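Local coordinates for protein group 1 truncated hemoglobin GlbN (Synechocystis sp., PDB 1S69) that binds oxygen very tightly at a single heme iron, as a monomeric group I truncated hemoglobin of the two-over-two helical globin fold, at residues K20-I31 and A86-E97. Residues are numbered along the deposited sequence; the frame is centred on the assembly and turned at random.
With HEM (protoporphyrin IX containing Fe), chain D; CYN (cyanide ion), chain C.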
loop_
_atom_site.group_PDB
_atom_site.type_symbol
_atom_site.label_atom_id
_atom_site.label_comp_id
_atom_site.label_asym_id
_atom_site.label_seq_id
_atom_site.Cartn_x
_atom_site.Cartn_y
_atom_site.Cartn_z
ATOM N N LYS A 20 1.401 -10.831 1.457
ATOM C CA LYS A 20 1.672 -11.203 0.099
ATOM C C LYS A 20 2.220 -10.042 -0.722
ATOM O O LYS A 20 3.111 -10.208 -1.561
ATOM C CB LYS A 20 0.367 -11.708 -0.579
ATOM C CG LYS A 20 -0.152 -13.157 -0.266
ATOM C CD LYS A 20 0.984 -14.116 -0.071
ATOM C CE LYS A 20 0.713 -15.536 -0.696
ATOM N NZ LYS A 20 1.802 -16.510 -0.228
ATOM N N PHE A 21 1.677 -8.861 -0.486
ATOM C CA PHE A 21 2.128 -7.650 -1.183
ATOM C C PHE A 21 3.644 -7.404 -0.905
ATOM O O PHE A 21 4.394 -7.168 -1.832
ATOM C CB PHE A 21 1.212 -6.470 -0.772
ATOM C CG PHE A 21 1.766 -5.112 -1.082
ATOM C CD1 PHE A 21 1.912 -4.669 -2.421
ATOM C CD2 PHE A 21 2.132 -4.262 -0.036
ATOM C CE1 PHE A 21 2.406 -3.377 -2.702
ATOM C CE2 PHE A 21 2.665 -3.006 -0.308
ATOM C CZ PHE A 21 2.795 -2.555 -1.623
ATOM N N TYR A 22 4.072 -7.461 0.363
ATOM C CA TYR A 22 5.457 -7.254 0.702
ATOM C C TYR A 22 6.357 -8.350 0.195
ATOM O O TYR A 22 7.494 -8.082 -0.217
ATOM C CB TYR A 22 5.652 -6.957 2.181
ATOM C CG TYR A 22 5.212 -5.520 2.491
ATOM C CD1 TYR A 22 5.838 -4.424 1.833
ATOM C CD2 TYR A 22 4.093 -5.254 3.340
ATOM C CE1 TYR A 22 5.413 -3.107 2.046
ATOM C CE2 TYR A 22 3.664 -3.926 3.559
ATOM C CZ TYR A 22 4.323 -2.868 2.888
ATOM O OH TYR A 22 3.935 -1.559 3.059
ATOM N N GLU A 23 5.849 -9.588 0.153
ATOM C CA GLU A 23 6.582 -10.630 -0.558
ATOM C C GLU A 23 6.849 -10.240 -1.990
ATOM O O GLU A 23 7.974 -10.396 -2.456
ATOM C CB GLU A 23 5.878 -12.012 -0.503
ATOM C CG GLU A 23 6.001 -12.558 0.894
ATOM C CD GLU A 23 5.228 -13.859 1.087
ATOM O OE1 GLU A 23 4.819 -14.485 0.065
ATOM O OE2 GLU A 23 5.033 -14.207 2.273
ATOM N N ARG A 24 5.833 -9.726 -2.669
ATOM C CA ARG A 24 5.958 -9.324 -4.055
ATOM C C ARG A 24 6.926 -8.112 -4.174
ATOM O O ARG A 24 7.830 -8.123 -5.049
ATOM C CB ARG A 24 4.598 -8.975 -4.630
ATOM C CG ARG A 24 4.600 -8.553 -6.150
ATOM C CD ARG A 24 3.198 -8.386 -6.693
ATOM N NE ARG A 24 2.365 -9.592 -6.518
ATOM C CZ ARG A 24 2.189 -10.564 -7.440
ATOM N NH1 ARG A 24 2.793 -10.502 -8.620
ATOM N NH2 ARG A 24 1.408 -11.611 -7.172
ATOM N N VAL A 25 6.719 -7.084 -3.335
ATOM C CA VAL A 25 7.578 -5.891 -3.294
ATOM C C VAL A 25 9.072 -6.242 -3.103
ATOM O O VAL A 25 9.935 -5.669 -3.758
ATOM C CB VAL A 25 7.113 -4.926 -2.172
ATOM C CG1 VAL A 25 8.231 -3.859 -1.835
ATOM C CG2 VAL A 25 5.770 -4.273 -2.576
ATOM N N LEU A 26 9.378 -7.170 -2.187
ATOM C CA LEU A 26 10.794 -7.484 -1.908
ATOM C C LEU A 26 11.485 -8.279 -3.035
ATOM O O LEU A 26 12.711 -8.373 -3.097
ATOM C CB LEU A 26 10.957 -8.167 -0.550
ATOM C CG LEU A 26 11.307 -7.382 0.733
ATOM C CD1 LEU A 26 11.030 -5.881 0.857
ATOM C CD2 LEU A 26 10.756 -8.135 1.946
ATOM N N GLN A 27 10.688 -8.777 -3.956
ATOM C CA GLN A 27 11.193 -9.378 -5.189
ATOM C C GLN A 27 11.134 -8.460 -6.384
ATOM O O GLN A 27 11.484 -8.871 -7.481
ATOM C CB GLN A 27 10.501 -10.717 -5.501
ATOM C CG GLN A 27 10.663 -11.775 -4.357
ATOM C CD GLN A 27 12.109 -11.941 -3.794
ATOM O OE1 GLN A 27 13.051 -12.045 -4.547
ATOM N NE2 GLN A 27 12.244 -11.987 -2.459
ATOM N N ASP A 28 10.626 -7.250 -6.203
ATOM C CA ASP A 28 10.468 -6.294 -7.291
ATOM C C ASP A 28 11.747 -5.428 -7.332
ATOM O O ASP A 28 11.952 -4.548 -6.505
ATOM C CB ASP A 28 9.205 -5.444 -7.005
ATOM C CG ASP A 28 8.841 -4.545 -8.130
ATOM O OD1 ASP A 28 9.747 -4.250 -8.951
ATOM O OD2 ASP A 28 7.724 -3.988 -8.223
ATOM N N ASP A 29 12.611 -5.714 -8.299
ATOM C CA ASP A 29 13.867 -4.964 -8.479
ATOM C C ASP A 29 13.712 -3.446 -8.659
ATOM O O ASP A 29 14.659 -2.689 -8.414
ATOM C CB ASP A 29 14.571 -5.522 -9.678
ATOM C CG ASP A 29 15.302 -6.795 -9.351
ATOM O OD1 ASP A 29 15.278 -7.325 -8.171
ATOM O OD2 ASP A 29 15.943 -7.338 -10.256
ATOM N N ARG A 30 12.525 -3.009 -9.050
ATOM C CA ARG A 30 12.270 -1.548 -9.182
ATOM C C ARG A 30 12.269 -0.825 -7.826
ATOM O O ARG A 30 12.591 0.367 -7.732
ATOM C CB ARG A 30 10.954 -1.356 -9.855
ATOM C CG ARG A 30 10.927 -1.950 -11.273
ATOM C CD ARG A 30 9.552 -1.864 -11.917
ATOM N NE ARG A 30 8.561 -2.668 -11.160
ATOM C CZ ARG A 30 7.288 -2.795 -11.497
ATOM N NH1 ARG A 30 6.831 -2.150 -12.541
ATOM N NH2 ARG A 30 6.457 -3.489 -10.739
ATOM N N ILE A 31 11.929 -1.567 -6.774
ATOM C CA ILE A 31 11.634 -0.910 -5.471
ATOM C C ILE A 31 12.108 -1.588 -4.227
ATOM O O ILE A 31 12.047 -1.001 -3.153
ATOM C CB ILE A 31 10.081 -0.630 -5.335
ATOM C CG1 ILE A 31 9.275 -1.926 -5.465
ATOM C CG2 ILE A 31 9.648 0.491 -6.343
ATOM C CD1 ILE A 31 7.746 -1.793 -5.133
ATOM N N ALA A 86 4.987 1.245 -9.543
ATOM C CA ALA A 86 5.393 -0.129 -9.180
ATOM C C ALA A 86 4.655 -0.658 -7.918
ATOM O O ALA A 86 4.226 -1.816 -7.872
ATOM C CB ALA A 86 6.941 -0.248 -8.987
ATOM N N VAL A 87 4.514 0.214 -6.915
ATOM C CA VAL A 87 3.835 -0.160 -5.682
ATOM C C VAL A 87 2.351 -0.438 -5.980
ATOM O O VAL A 87 1.823 -1.440 -5.525
ATOM C CB VAL A 87 4.045 0.917 -4.590
ATOM C CG1 VAL A 87 2.898 0.919 -3.550
ATOM C CG2 VAL A 87 5.381 0.668 -3.914
ATOM N N ALA A 88 1.709 0.436 -6.742
ATOM C CA ALA A 88 0.271 0.287 -7.044
ATOM C C ALA A 88 0.067 -0.959 -7.850
ATOM O O ALA A 88 -0.833 -1.714 -7.607
ATOM C CB ALA A 88 -0.282 1.490 -7.833
ATOM N N GLU A 89 0.938 -1.174 -8.814
ATOM C CA GLU A 89 0.873 -2.342 -9.663
ATOM C C GLU A 89 1.078 -3.650 -8.879
ATOM O O GLU A 89 0.350 -4.633 -9.119
ATOM C CB GLU A 89 1.913 -2.160 -10.752
ATOM C CG GLU A 89 2.086 -3.264 -11.772
ATOM C CD GLU A 89 3.376 -3.037 -12.557
ATOM O OE1 GLU A 89 3.804 -1.866 -12.730
ATOM O OE2 GLU A 89 3.999 -4.040 -12.938
ATOM N N ASP A 90 2.004 -3.653 -7.922
ATOM C CA ASP A 90 2.278 -4.809 -7.085
ATOM C C ASP A 90 1.080 -5.093 -6.173
ATOM O O ASP A 90 0.760 -6.254 -5.882
ATOM C CB ASP A 90 3.516 -4.563 -6.192
ATOM C CG ASP A 90 4.824 -4.692 -6.960
ATOM O OD1 ASP A 90 4.773 -5.053 -8.158
ATOM O OD2 ASP A 90 5.930 -4.377 -6.460
ATOM N N LEU A 91 0.462 -4.038 -5.654
ATOM C CA LEU A 91 -0.700 -4.237 -4.779
ATOM C C LEU A 91 -1.836 -4.903 -5.569
ATOM O O LEU A 91 -2.517 -5.824 -5.068
ATOM C CB LEU A 91 -1.161 -2.915 -4.146
ATOM C CG LEU A 91 -2.412 -2.981 -3.264
ATOM C CD1 LEU A 91 -2.179 -3.935 -2.044
ATOM C CD2 LEU A 91 -2.843 -1.572 -2.783
ATOM N N LEU A 92 -2.082 -4.397 -6.762
ATOM C CA LEU A 92 -3.232 -4.857 -7.549
ATOM C C LEU A 92 -2.994 -6.268 -8.083
ATOM O O LEU A 92 -3.936 -7.066 -8.130
ATOM C CB LEU A 92 -3.574 -3.870 -8.659
ATOM C CG LEU A 92 -3.910 -2.430 -8.225
ATOM C CD1 LEU A 92 -4.181 -1.635 -9.464
ATOM C CD2 LEU A 92 -5.063 -2.323 -7.235
ATOM N N ALA A 93 -1.729 -6.581 -8.373
ATOM C CA ALA A 93 -1.291 -7.930 -8.808
ATOM C C ALA A 93 -1.538 -8.941 -7.733
ATOM O O ALA A 93 -2.064 -10.025 -8.030
ATOM C CB ALA A 93 0.199 -7.974 -9.207
ATOM N N THR A 94 -1.205 -8.569 -6.490
ATOM C CA THR A 94 -1.390 -9.417 -5.320
ATOM C C THR A 94 -2.886 -9.737 -5.128
ATOM O O THR A 94 -3.239 -10.917 -4.905
ATOM C CB THR A 94 -0.821 -8.718 -4.079
ATOM O OG1 THR A 94 0.610 -8.667 -4.188
ATOM C CG2 THR A 94 -1.148 -9.481 -2.773
ATOM N N LEU A 95 -3.729 -8.705 -5.179
ATOM C CA LEU A 95 -5.183 -8.892 -5.101
ATOM C C LEU A 95 -5.720 -9.798 -6.220
ATOM O O LEU A 95 -6.535 -10.653 -5.941
ATOM C CB LEU A 95 -5.918 -7.561 -5.114
ATOM C CG LEU A 95 -5.596 -6.660 -3.927
ATOM C CD1 LEU A 95 -6.340 -5.384 -4.073
ATOM C CD2 LEU A 95 -5.965 -7.298 -2.607
ATOM N N LYS A 96 -5.291 -9.590 -7.467
ATOM C CA LYS A 96 -5.676 -10.482 -8.562
ATOM C C LYS A 96 -5.290 -11.945 -8.267
ATOM O O LYS A 96 -6.084 -12.868 -8.393
ATOM C CB LYS A 96 -5.067 -10.019 -9.860
ATOM C CG LYS A 96 -5.504 -10.865 -11.024
ATOM C CD LYS A 96 -4.902 -10.330 -12.255
ATOM C CE LYS A 96 -5.615 -10.888 -13.496
ATOM N NZ LYS A 96 -4.977 -10.312 -14.725
ATOM N N GLU A 97 -4.072 -12.149 -7.804
ATOM C CA GLU A 97 -3.602 -13.449 -7.470
ATOM C C GLU A 97 -4.431 -14.122 -6.359
ATOM O O GLU A 97 -4.529 -15.352 -6.295
ATOM C CB GLU A 97 -2.185 -13.289 -7.051
ATOM C CG GLU A 97 -1.327 -14.402 -7.535
ATOM C CD GLU A 97 -0.505 -14.903 -6.389
ATOM O OE1 GLU A 97 -1.122 -15.576 -5.498
ATOM O OE2 GLU A 97 0.727 -14.576 -6.364
HETATM C CHA HEM D . 6.146 3.518 5.029
HETATM C CHB HEM D . 1.680 3.398 3.047
HETATM C CHC HEM D . 3.637 4.261 -1.306
HETATM C CHD HEM D . 7.918 2.872 0.564
HETATM C C1A HEM D . 4.755 3.477 4.862
HETATM C C2A HEM D . 3.783 3.352 5.931
HETATM C C3A HEM D . 2.570 3.282 5.393
HETATM C C4A HEM D . 2.703 3.368 3.969
HETATM C CMA HEM D . 1.240 3.105 6.179
HETATM C CAA HEM D . 4.185 3.270 7.424
HETATM C CBA HEM D . 3.879 4.676 7.971
HETATM C CGA HEM D . 3.952 4.866 9.481
HETATM O O1A HEM D . 5.099 4.975 9.895
HETATM O O2A HEM D . 2.916 4.951 10.254
HETATM C C1B HEM D . 1.850 3.672 1.706
HETATM C C2B HEM D . 0.766 3.792 0.794
HETATM C C3B HEM D . 1.288 4.068 -0.435
HETATM C C4B HEM D . 2.733 4.072 -0.284
HETATM C CMB HEM D . -0.739 3.665 1.219
HETATM C CAB HEM D . 0.615 4.252 -1.856
HETATM C CBB HEM D . -0.372 3.458 -2.381
HETATM C C1C HEM D . 4.995 3.948 -1.171
HETATM C C2C HEM D . 5.932 3.878 -2.265
HETATM C C3C HEM D . 7.095 3.451 -1.723
HETATM C C4C HEM D . 6.931 3.252 -0.307
HETATM C CMC HEM D . 5.539 4.255 -3.745
HETATM C CAC HEM D . 8.466 3.152 -2.361
HETATM C CBC HEM D . 8.515 2.381 -3.438
HETATM C C1D HEM D . 7.846 2.935 1.922
HETATM C C2D HEM D . 8.944 2.738 2.806
HETATM C C3D HEM D . 8.372 2.974 4.165
HETATM C C4D HEM D . 7.006 3.296 4.000
HETATM C CMD HEM D . 10.391 2.371 2.476
HETATM C CAD HEM D . 9.080 2.877 5.501
HETATM C CBD HEM D . 9.723 4.265 5.556
HETATM C CGD HEM D . 10.856 4.255 6.532
HETATM O O1D HEM D . 10.598 4.436 7.713
HETATM O O2D HEM D . 12.018 4.080 6.147
HETATM N NA HEM D . 4.049 3.446 3.690
HETATM N NB HEM D . 3.065 3.824 1.025
HETATM N NC HEM D . 5.644 3.567 -0.015
HETATM N ND HEM D . 6.712 3.295 2.653
HETATM FE FE HEM D . 4.886 3.530 1.854
HETATM C C CYN C . 4.651 1.496 1.697
HETATM N N CYN C . 4.574 0.398 1.649
#
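Helix 20-26 crosses helix 86-97 at 129° with the short axes 9.0 Å apart, Phe21 and Leu91 lying nearest in backbone register, and the loop after residue 26 carries Arg30 to Ala86. This is packing within the two-on-two globin fold, beside the distal heme pocket. Phe21 is a knob in a hole formed by Val87, Asp90, Leu91 and Thr94; with CG anti to the backbone N (chi1 163°), its flat ring is turned to the backbone of helix 86-97, Leu91 CD1 over one face, Val87 O at the edge, and CD1 reaching Leu91 CA at 3.5 Å. The cyanide nitrogen also lies at the ring's edge, where neighbouring Tyr22 OH donates a very short 2.5 Å hydrogen bond to it.

Arg24 fills the next hole, long enough to run past Asp90 and Thr94 and end beside Glu97. Its NE gives a bent bond (144°) to Thr94 OG1 at 3.1 Å, Ala93 CB lies over one guanidinium face, small enough to allow it, and NH2 forms a salt bridge with Glu97. A leucine in its place would probably leave Glu97 without its mate here and Thr94 OG1 without this donor.

In the loop, Arg30 grips Asp28 side-on through NE and NH2, while NH1 meets Glu89 OE1 at 3.0 Å. Ala86 CB sits 3.5 Å above the guanidinium centre. Ile31, branched and apolar, touches Val87 and the heme. Asp28 OD2 lies 2.5 Å from Asp90 OD2, with Arg30 NH2 forming salt bridges to Asp28 OD2 and Asp90 OD1.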